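Local coordinates for nucleocapsid (Crimean-congo hemorrhagic fever virus, PDB 4AKL), which binds single- and double-stranded RNA, including the panhandle at the genome termini, probably takes part in packaging the viral genome, and displays sequence-nonspecific dsDNA endonuclease activity, at residues A[128-133]-A[306-311]; A[105-110]-A[313-318]; A[75-80]-A[393-398]. All coordinates share one frame; numbering follows the deposited sequence.

Contact 1. Residues A[128-133]-A[306-311]; sequences QAALKW and TVFSSY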
loop_
_atom_site.group_PDB
_atom_site.type_symbol
_atom_site.label_atom_id
_atom_site.label_comp_id
_atom_site.label_asym_id
_atom_site.label_seq_id
_atom_site.Cartn_x
_atom_site.Cartn_y
_atom_site.Cartn_z
ATOM N N GLN A 128 9.547 1.864 -3.657
ATOM C CA GLN A 128 10.230 2.565 -4.762
ATOM C C GLN A 128 9.982 1.845 -6.067
ATOM O O GLN A 128 9.804 2.499 -7.128
ATOM C CB GLN A 128 11.756 2.703 -4.483
ATOM C CG GLN A 128 12.081 3.528 -3.221
ATOM C CD GLN A 128 11.214 4.862 -3.092
ATOM O OE1 GLN A 128 10.421 5.052 -2.125
ATOM N NE2 GLN A 128 11.352 5.733 -4.077
ATOM N N ALA A 129 9.977 0.503 -6.007
ATOM C CA ALA A 129 9.698 -0.285 -7.188
ATOM C C ALA A 129 8.283 -0.016 -7.758
ATOM O O ALA A 129 8.105 0.023 -8.958
ATOM C CB ALA A 129 9.919 -1.771 -6.932
ATOM N N ALA A 130 7.320 0.166 -6.880
ATOM C CA ALA A 130 5.931 0.431 -7.269
ATOM C C ALA A 130 5.794 1.772 -7.974
ATOM O O ALA A 130 5.076 1.894 -8.940
ATOM C CB ALA A 130 5.008 0.376 -6.056
ATOM N N LEU A 131 6.475 2.766 -7.477
ATOM C CA LEU A 131 6.452 4.063 -8.135
ATOM C C LEU A 131 7.171 3.987 -9.505
ATOM O O LEU A 131 6.671 4.515 -10.502
ATOM C CB LEU A 131 7.041 5.122 -7.247
ATOM C CG LEU A 131 6.262 5.422 -5.960
ATOM C CD1 LEU A 131 7.186 6.248 -4.925
ATOM C CD2 LEU A 131 4.891 6.152 -6.198
ATOM N N LYS A 132 8.307 3.305 -9.549
ATOM C CA LYS A 132 9.014 3.109 -10.808
ATOM C C LYS A 132 8.159 2.399 -11.873
ATOM O O LYS A 132 8.101 2.856 -13.023
ATOM C CB LYS A 132 10.308 2.332 -10.586
ATOM C CG LYS A 132 11.213 2.208 -11.865
ATOM C CD LYS A 132 12.633 1.734 -11.504
ATOM C CE LYS A 132 13.412 1.197 -12.750
ATOM N NZ LYS A 132 13.302 2.121 -13.870
ATOM N N TRP A 133 7.512 1.296 -11.479
ATOM C CA TRP A 133 6.651 0.553 -12.340
ATOM C C TRP A 133 5.596 1.481 -12.919
ATOM O O TRP A 133 5.410 1.487 -14.136
ATOM C CB TRP A 133 6.012 -0.576 -11.548
ATOM C CG TRP A 133 5.048 -1.447 -12.242
ATOM C CD1 TRP A 133 5.304 -2.636 -12.885
ATOM C CD2 TRP A 133 3.657 -1.236 -12.337
ATOM N NE1 TRP A 133 4.144 -3.180 -13.388
ATOM C CE2 TRP A 133 3.107 -2.340 -13.066
ATOM C CE3 TRP A 133 2.804 -0.236 -11.886
ATOM C CZ2 TRP A 133 1.723 -2.457 -13.336
ATOM C CZ3 TRP A 133 1.412 -0.349 -12.161
ATOM C CH2 TRP A 133 0.908 -1.462 -12.885
ATOM N N THR A 306 -1.936 -1.683 -4.577
ATOM C CA THR A 306 -2.873 -2.676 -5.046
ATOM C C THR A 306 -2.603 -3.107 -6.467
ATOM O O THR A 306 -2.561 -4.287 -6.759
ATOM C CB THR A 306 -4.336 -2.170 -4.868
ATOM O OG1 THR A 306 -4.585 -2.013 -3.477
ATOM C CG2 THR A 306 -5.420 -3.134 -5.456
ATOM N N VAL A 307 -2.396 -2.164 -7.351
ATOM C CA VAL A 307 -2.190 -2.531 -8.701
ATOM C C VAL A 307 -0.787 -3.150 -8.917
ATOM O O VAL A 307 -0.656 -4.137 -9.640
ATOM C CB VAL A 307 -2.517 -1.358 -9.670
ATOM C CG1 VAL A 307 -1.480 -0.266 -9.594
ATOM C CG2 VAL A 307 -2.637 -1.917 -11.118
ATOM N N PHE A 308 0.230 -2.596 -8.259
ATOM C CA PHE A 308 1.587 -3.115 -8.400
ATOM C C PHE A 308 1.697 -4.545 -7.923
ATOM O O PHE A 308 2.232 -5.430 -8.635
ATOM C CB PHE A 308 2.600 -2.223 -7.670
ATOM C CG PHE A 308 4.016 -2.694 -7.783
ATOM C CD1 PHE A 308 4.664 -2.723 -9.019
ATOM C CD2 PHE A 308 4.698 -3.149 -6.684
ATOM C CE1 PHE A 308 5.935 -3.152 -9.138
ATOM C CE2 PHE A 308 5.956 -3.586 -6.775
ATOM C CZ PHE A 308 6.616 -3.595 -8.002
ATOM N N SER A 309 1.217 -4.767 -6.690
ATOM C CA SER A 309 1.255 -6.072 -6.098
ATOM C C SER A 309 0.416 -7.003 -6.950
ATOM O O SER A 309 0.812 -8.109 -7.193
ATOM C CB SER A 309 0.784 -6.042 -4.624
ATOM O OG SER A 309 1.803 -5.649 -3.708
ATOM N N SER A 310 -0.724 -6.556 -7.451
ATOM C CA SER A 310 -1.500 -7.449 -8.281
ATOM C C SER A 310 -0.768 -7.931 -9.557
ATOM O O SER A 310 -0.907 -9.109 -9.937
ATOM C CB SER A 310 -2.895 -6.861 -8.582
ATOM O OG SER A 310 -3.692 -6.857 -7.346
ATOM N N TYR A 311 0.005 -7.036 -10.186
ATOM C CA TYR A 311 0.762 -7.375 -11.382
ATOM C C TYR A 311 1.973 -8.272 -11.023
ATOM O O TYR A 311 2.341 -9.190 -11.800
ATOM C CB TYR A 311 1.186 -6.108 -12.154
ATOM C CG TYR A 311 0.221 -5.791 -13.269
ATOM C CD1 TYR A 311 0.312 -6.434 -14.472
ATOM C CD2 TYR A 311 -0.809 -4.879 -13.100
ATOM C CE1 TYR A 311 -0.584 -6.165 -15.512
ATOM C CE2 TYR A 311 -1.706 -4.607 -14.117
ATOM C CZ TYR A 311 -1.592 -5.254 -15.317
ATOM O OH TYR A 311 -2.494 -4.999 -16.285
#
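Phe-308 lays one face of its ring on the backbone and methyl group of Ala-130. The CA of Ala-130 stands almost on the ring normal, 3.7 Å from the centroid of the Phe-308 ring, a CH-pi contact over the ring centre, while its CB comes within 3.6 Å of CD2 of Phe-308. At the far end of the ring, CZ of Phe-308 meets the CB of Ala-129 at 3.9 Å.

The same ring turns an edge to Trp-133. CD1 of Phe-308 sits 3.5 Å from CG of Trp-133, over one face of the indole and toward its rim. This makes a T-shaped pair, with the five-membered ring of Trp-133 and the ring of Phe-308 inclined at 69°. Both hold CG anti to the backbone N (chi1 178° for Trp-133), and the two side chains slide past each other in opposite directions.

The six-membered half of the indole reaches across to Val-307 and Tyr-311, a turn apart on helix 306-316. Its CZ2 lies 3.5 Å from CD2 of Tyr-311, the two rings meeting obliquely, and its CZ3 lies 3.9 Å from CG1 of Val-307. The axes of the two helical segments pass 9.7 Å apart at 91°, and the ring of Phe-308 lies against the side of helix 120-136 that carries Ala-129 and Ala-130.

Helix 86-98 closes in on this aromatic cluster: Trp-95 meets Trp-133 edge-to-face, and Phe-96 touches both Trp-133 and Phe-308. The polar tips are satisfied beyond the two segments, Trp-133 NE1 by the carbonyl of Gly-92 and Tyr-311 OH by that of Ala-83. What joins the crossed helices is therefore dispersion and ring-to-ring contact in a buried, carbon-rich setting, while those two hydrogen bonds would help to hold the indole and the phenol in their orientations.

Contact 2. Residues A[105-110]-A[313-318]; sequences SWDESY and WLYKAG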
loop_
_atom_site.group_PDB
_atom_site.type_symbol
_atom_site.label_atom_id
_atom_site.label_comp_id
_atom_site.label_asym_id
_atom_site.label_seq_id
_atom_site.Cartn_x
_atom_site.Cartn_y
_atom_site.Cartn_z
ATOM N N SER A 105 15.600 -7.888 -3.749
ATOM C CA SER A 105 15.686 -7.903 -2.275
ATOM C C SER A 105 14.477 -8.587 -1.604
ATOM O O SER A 105 14.626 -9.262 -0.566
ATOM C CB SER A 105 15.949 -6.478 -1.693
ATOM O OG SER A 105 14.870 -5.598 -1.901
ATOM N N TRP A 106 13.298 -8.419 -2.212
ATOM C CA TRP A 106 12.082 -9.101 -1.789
ATOM C C TRP A 106 11.673 -10.251 -2.699
ATOM O O TRP A 106 11.213 -11.297 -2.202
ATOM C CB TRP A 106 10.906 -8.098 -1.618
ATOM C CG TRP A 106 10.701 -7.040 -2.671
ATOM C CD1 TRP A 106 11.376 -5.860 -2.798
ATOM C CD2 TRP A 106 9.743 -7.058 -3.703
ATOM N NE1 TRP A 106 10.914 -5.153 -3.854
ATOM C CE2 TRP A 106 9.898 -5.858 -4.433
ATOM C CE3 TRP A 106 8.770 -7.965 -4.092
ATOM C CZ2 TRP A 106 9.116 -5.546 -5.525
ATOM C CZ3 TRP A 106 7.996 -7.666 -5.192
ATOM C CH2 TRP A 106 8.162 -6.453 -5.887
ATOM N N ASP A 107 11.812 -10.093 -4.016
ATOM C CA ASP A 107 11.392 -11.128 -4.979
ATOM C C ASP A 107 12.164 -12.453 -4.821
ATOM O O ASP A 107 11.552 -13.528 -4.808
ATOM C CB ASP A 107 11.483 -10.578 -6.431
ATOM C CG ASP A 107 11.212 -11.647 -7.513
ATOM O OD1 ASP A 107 10.117 -12.287 -7.495
ATOM O OD2 ASP A 107 12.110 -11.809 -8.417
ATOM N N GLU A 108 13.473 -12.382 -4.689
ATOM C CA GLU A 108 14.303 -13.587 -4.508
ATOM C C GLU A 108 14.214 -14.164 -3.069
ATOM O O GLU A 108 14.723 -15.257 -2.779
ATOM C CB GLU A 108 15.770 -13.307 -4.914
ATOM C CG GLU A 108 15.939 -13.265 -6.429
ATOM C CD GLU A 108 17.410 -13.151 -6.887
ATOM O OE1 GLU A 108 18.350 -13.041 -6.053
ATOM O OE2 GLU A 108 17.616 -13.175 -8.127
ATOM N N SER A 109 13.559 -13.426 -2.185
ATOM C CA SER A 109 13.325 -13.861 -0.805
ATOM C C SER A 109 11.859 -14.176 -0.567
ATOM O O SER A 109 11.483 -14.310 0.571
ATOM C CB SER A 109 13.783 -12.769 0.173
ATOM O OG SER A 109 15.188 -12.749 0.164
ATOM N N TYR A 110 11.061 -14.311 -1.643
ATOM C CA TYR A 110 9.628 -14.542 -1.527
ATOM C C TYR A 110 9.339 -15.697 -0.547
ATOM O O TYR A 110 8.464 -15.572 0.274
ATOM C CB TYR A 110 8.929 -14.797 -2.876
ATOM C CG TYR A 110 7.429 -14.711 -2.693
ATOM C CD1 TYR A 110 6.759 -13.490 -2.802
ATOM C CD2 TYR A 110 6.673 -15.862 -2.343
ATOM C CE1 TYR A 110 5.355 -13.408 -2.596
ATOM C CE2 TYR A 110 5.328 -15.791 -2.129
ATOM C CZ TYR A 110 4.659 -14.563 -2.260
ATOM O OH TYR A 110 3.321 -14.514 -2.057
ATOM N N TRP A 313 1.906 -10.512 -8.754
ATOM C CA TRP A 313 1.375 -11.863 -8.545
ATOM C C TRP A 313 1.085 -12.522 -9.867
ATOM O O TRP A 313 1.350 -13.716 -10.019
ATOM C CB TRP A 313 0.151 -11.868 -7.596
ATOM C CG TRP A 313 0.527 -11.421 -6.185
ATOM C CD1 TRP A 313 1.706 -11.714 -5.505
ATOM C CD2 TRP A 313 -0.227 -10.590 -5.324
ATOM N NE1 TRP A 313 1.699 -11.133 -4.269
ATOM C CE2 TRP A 313 0.521 -10.431 -4.128
ATOM C CE3 TRP A 313 -1.478 -9.976 -5.430
ATOM C CZ2 TRP A 313 0.067 -9.693 -3.071
ATOM C CZ3 TRP A 313 -1.926 -9.233 -4.383
ATOM C CH2 TRP A 313 -1.159 -9.091 -3.207
ATOM N N LEU A 314 0.558 -11.765 -10.820
ATOM C CA LEU A 314 0.440 -12.281 -12.169
ATOM C C LEU A 314 1.791 -12.746 -12.710
ATOM O O LEU A 314 1.913 -13.874 -13.203
ATOM C CB LEU A 314 -0.087 -11.240 -13.101
ATOM C CG LEU A 314 -1.482 -10.700 -12.981
ATOM C CD1 LEU A 314 -1.699 -9.762 -14.191
ATOM C CD2 LEU A 314 -2.550 -11.829 -12.923
ATOM N N TYR A 315 2.806 -11.897 -12.582
ATOM C CA TYR A 315 4.152 -12.257 -13.023
ATOM C C TYR A 315 4.620 -13.546 -12.328
ATOM O O TYR A 315 4.981 -14.502 -13.001
ATOM C CB TYR A 315 5.103 -11.066 -12.843
ATOM C CG TYR A 315 6.510 -11.430 -12.788
ATOM C CD1 TYR A 315 7.241 -11.685 -13.968
ATOM C CD2 TYR A 315 7.152 -11.525 -11.590
ATOM C CE1 TYR A 315 8.620 -12.026 -13.893
ATOM C CE2 TYR A 315 8.513 -11.874 -11.522
ATOM C CZ TYR A 315 9.225 -12.117 -12.672
ATOM O OH TYR A 315 10.575 -12.459 -12.563
ATOM N N LYS A 316 4.562 -13.590 -10.998
ATOM C CA LYS A 316 4.991 -14.770 -10.270
ATOM C C LYS A 316 4.231 -16.039 -10.605
ATOM O O LYS A 316 4.810 -17.078 -10.541
ATOM C CB LYS A 316 4.897 -14.570 -8.760
ATOM C CG LYS A 316 5.870 -13.605 -8.228
ATOM C CD LYS A 316 7.383 -14.035 -8.449
ATOM C CE LYS A 316 7.856 -14.935 -7.314
ATOM N NZ LYS A 316 9.339 -15.004 -7.293
ATOM N N ALA A 317 2.938 -15.913 -10.911
ATOM C CA ALA A 317 2.122 -17.027 -11.314
ATOM C C ALA A 317 2.343 -17.468 -12.770
ATOM O O ALA A 317 1.741 -18.427 -13.188
ATOM C CB ALA A 317 0.603 -16.734 -11.077
ATOM N N GLY A 318 3.192 -16.778 -13.509
ATOM C CA GLY A 318 3.480 -17.130 -14.900
ATOM C C GLY A 318 2.354 -16.763 -15.827
ATOM O O GLY A 318 2.187 -17.414 -16.844
#
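A salt bridge between buried Asp-107 and partly exposed Lys-316 joins the type I beta turn from Asp-107 to Tyr-110, at the end of the short helix that begins at 104, to the last turn of helix 306-316, which closes in a Schellman motif at Gly-318.

The charged pair comes first. NZ of Lys-316 donates to OD1 of Asp-107 at 2.8 Å, arriving above the carboxylate, 37° out of its plane. Asp-107 extends its carboxylate with CG anti to the backbone N (chi1 174°), whereas the lysine chain bends at chi2 and chi3, so that its CD, CE and NZ run past OD1 of Asp-107, crossing the aspartate obliquely; CD of Lys-316 is only 3.4 Å from that OD1. The same oxygen is hydrogen-bonded to the hydroxyl of Tyr-312, so two partners grip it. Paired in this way, Asp-107 is likely to remain ionised despite its burial.

More distant neighbours flank the bridge. CE2 of Tyr-315 brings a ring edge to within 4.4 Å of OD1 of Asp-107, near the plane of the phenol. On another flank Tyr-110 comes alongside, its CB 4.4 Å from NZ of Lys-316, and its hydroxyl ends near the indole nitrogen of Trp-313. Those two polar tips serve different partners: Tyr-110 OH bonds to the carbonyl of Leu-362 and the amide of Leu-380, Trp-313 NE1 to the carbonyl of Ala-378. The loop carrying residues 378-380 thus ties both aromatic side chains down.

Backbone bonds shape the two ends that carry these groups. In the turn, the amide of Tyr-110 returns to the carbonyl of Asp-107. At the helix end, Gly-318 takes a positive phi of 74°, and its N bonds to O of Tyr-315 at 2.9 Å.

Contact 3. Residues A[75-80]-A[393-398]; sequences APIYEC and GTIPVA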
loop_
_atom_site.group_PDB
_atom_site.type_symbol
_atom_site.label_atom_id
_atom_site.label_comp_id
_atom_site.label_asym_id
_atom_site.label_seq_id
_atom_site.Cartn_x
_atom_site.Cartn_y
_atom_site.Cartn_z
ATOM N N ALA A 75 -17.845 -0.635 -9.054
ATOM C CA ALA A 75 -16.498 -0.659 -9.636
ATOM C C ALA A 75 -16.294 0.587 -10.538
ATOM O O ALA A 75 -17.205 0.964 -11.266
ATOM C CB ALA A 75 -16.244 -1.936 -10.439
ATOM N N PRO A 76 -15.118 1.243 -10.434
ATOM C CA PRO A 76 -14.725 2.375 -11.278
ATOM C C PRO A 76 -14.324 1.837 -12.605
ATOM O O PRO A 76 -13.150 1.474 -12.826
ATOM C CB PRO A 76 -13.564 3.004 -10.519
ATOM C CG PRO A 76 -12.997 1.950 -9.797
ATOM C CD PRO A 76 -14.094 0.977 -9.428
ATOM N N ILE A 77 -15.304 1.778 -13.493
ATOM C CA ILE A 77 -15.119 1.141 -14.817
ATOM C C ILE A 77 -13.921 1.605 -15.615
ATOM O O ILE A 77 -13.160 0.776 -16.173
ATOM C CB ILE A 77 -16.340 1.297 -15.680
ATOM C CG1 ILE A 77 -17.505 0.520 -15.055
ATOM C CG2 ILE A 77 -16.063 0.748 -17.059
ATOM C CD1 ILE A 77 -17.259 -1.029 -14.923
ATOM N N TYR A 78 -13.733 2.907 -15.653
ATOM C CA TYR A 78 -12.682 3.503 -16.501
ATOM C C TYR A 78 -11.328 3.005 -16.066
ATOM O O TYR A 78 -10.542 2.539 -16.877
ATOM C CB TYR A 78 -12.712 5.030 -16.413
ATOM C CG TYR A 78 -11.720 5.714 -17.314
ATOM C CD1 TYR A 78 -12.049 6.022 -18.602
ATOM C CD2 TYR A 78 -10.422 6.046 -16.865
ATOM C CE1 TYR A 78 -11.162 6.648 -19.440
ATOM C CE2 TYR A 78 -9.498 6.680 -17.720
ATOM C CZ TYR A 78 -9.876 6.974 -18.994
ATOM O OH TYR A 78 -9.008 7.600 -19.852
ATOM N N GLU A 79 -11.071 3.079 -14.774
ATOM C CA GLU A 79 -9.742 2.753 -14.273
ATOM C C GLU A 79 -9.519 1.252 -14.245
ATOM O O GLU A 79 -8.407 0.807 -14.561
ATOM C CB GLU A 79 -9.503 3.387 -12.911
ATOM C CG GLU A 79 -9.382 4.884 -12.972
ATOM C CD GLU A 79 -10.723 5.665 -13.093
ATOM O OE1 GLU A 79 -11.796 5.098 -12.786
ATOM O OE2 GLU A 79 -10.673 6.877 -13.499
ATOM N N CYS A 80 -10.570 0.476 -13.895
ATOM C CA CYS A 80 -10.494 -0.993 -13.932
ATOM C C CYS A 80 -10.228 -1.445 -15.368
ATOM O O CYS A 80 -9.383 -2.319 -15.607
ATOM C CB CYS A 80 -11.794 -1.627 -13.401
ATOM S SG CYS A 80 -12.083 -1.364 -11.643
ATOM N N GLY A 393 -10.947 -8.140 -12.079
ATOM C CA GLY A 393 -12.159 -8.920 -11.946
ATOM C C GLY A 393 -13.510 -8.266 -11.887
ATOM O O GLY A 393 -14.480 -8.977 -11.794
ATOM N N THR A 394 -13.591 -6.937 -11.940
ATOM C CA THR A 394 -14.894 -6.266 -11.969
ATOM C C THR A 394 -15.422 -6.247 -13.375
ATOM O O THR A 394 -16.641 -6.109 -13.594
ATOM C CB THR A 394 -14.823 -4.850 -11.439
ATOM O OG1 THR A 394 -14.077 -4.013 -12.352
ATOM C CG2 THR A 394 -14.201 -4.813 -10.022
ATOM N N ILE A 395 -14.513 -6.368 -14.331
ATOM C CA ILE A 395 -14.833 -6.503 -15.757
ATOM C C ILE A 395 -14.115 -7.754 -16.300
ATOM O O ILE A 395 -12.895 -7.814 -16.250
ATOM C CB ILE A 395 -14.323 -5.286 -16.559
ATOM C CG1 ILE A 395 -14.866 -3.926 -16.028
ATOM C CG2 ILE A 395 -14.695 -5.432 -17.957
ATOM C CD1 ILE A 395 -14.200 -2.665 -16.673
ATOM N N PRO A 396 -14.855 -8.761 -16.776
ATOM C CA PRO A 396 -14.197 -9.917 -17.411
ATOM C C PRO A 396 -13.783 -9.523 -18.832
ATOM O O PRO A 396 -14.643 -9.204 -19.680
ATOM C CB PRO A 396 -15.273 -10.977 -17.422
ATOM C CG PRO A 396 -16.539 -10.249 -17.555
ATOM C CD PRO A 396 -16.320 -8.858 -16.896
ATOM N N VAL A 397 -12.488 -9.523 -19.086
ATOM C CA VAL A 397 -11.983 -8.890 -20.323
ATOM C C VAL A 397 -12.368 -9.613 -21.601
ATOM O O VAL A 397 -12.369 -9.006 -22.669
ATOM C CB VAL A 397 -10.448 -8.678 -20.293
ATOM C CG1 VAL A 397 -10.056 -7.765 -19.132
ATOM C CG2 VAL A 397 -9.737 -9.990 -20.259
ATOM N N ALA A 398 -12.700 -10.896 -21.486
ATOM C CA ALA A 398 -13.176 -11.691 -22.623
ATOM C C ALA A 398 -14.566 -11.254 -23.114
ATOM O O ALA A 398 -14.865 -11.394 -24.290
ATOM C CB ALA A 398 -13.193 -13.194 -22.259
#
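The start of helix 77-83, with Pro-76 at its N-cap position, is met by the irregular chain that follows helix 385-392. The helix is under way at once: the amide of Cys-80 bonds to O of Pro-76 at 3.0 Å, and this first turn presents Ile-77 and Cys-80 to the loop, with Ala-75 just ahead of them.

Thr-394 faces both Ala-75 and Cys-80 and meets each with a different branch. Its methine CB presses on CB of Ala-75 at 3.4 Å, tighter than an ordinary carbon contact, and CG2 of Thr-394 touches the same methyl. Its OG1 takes the crowded position between backbone N and carbonyl carbon (chi1 69°), which turns it to the cysteine and leaves it 3.4 Å from SG of Cys-80.

Ile-395 supplies the other half. Its side chain runs out extended (chi2 171°), and the CD1 tip does most of the touching: it lies 3.6 Å from the carbonyl O of Ile-77 and 3.9 Å from CD1 of Ile-77. The two isoleucines cross at about a right angle, tip against tip, and CB of Cys-80 borders the same methyl at 4.2 Å.

Beyond the pair, Ile-77 also rests on Phe-20 of helix 10-24, while Pro-396 and Val-397 pack on helix 324-336. The loop is thus wedged among helices from early and late in the sequence, a buried junction of helix start and connecting loop within the predominantly helical globular body of the nairovirus nucleocapsid.

In the fold
Contacts 1 and 2 share helix 306-316 and have centres about 12 Å apart; they touch directly, with CE2 of Phe-308 3.7 Å from CH2 of Trp-106. Together they set successive turns of that helix against chain from the N-terminal third of the sequence. Contact 3 stands apart, its centre about 19 Å from that of contact 1 and 24 Å from that of contact 2, yet helix 385-392, which leads into 393-398, also packs on helix 306-316. Along the chain, contact 1 is nested within contact 2 and contact 2 within contact 3; the DEVD motif, Asp-266 to Asp-269, falls inside all three closed loops.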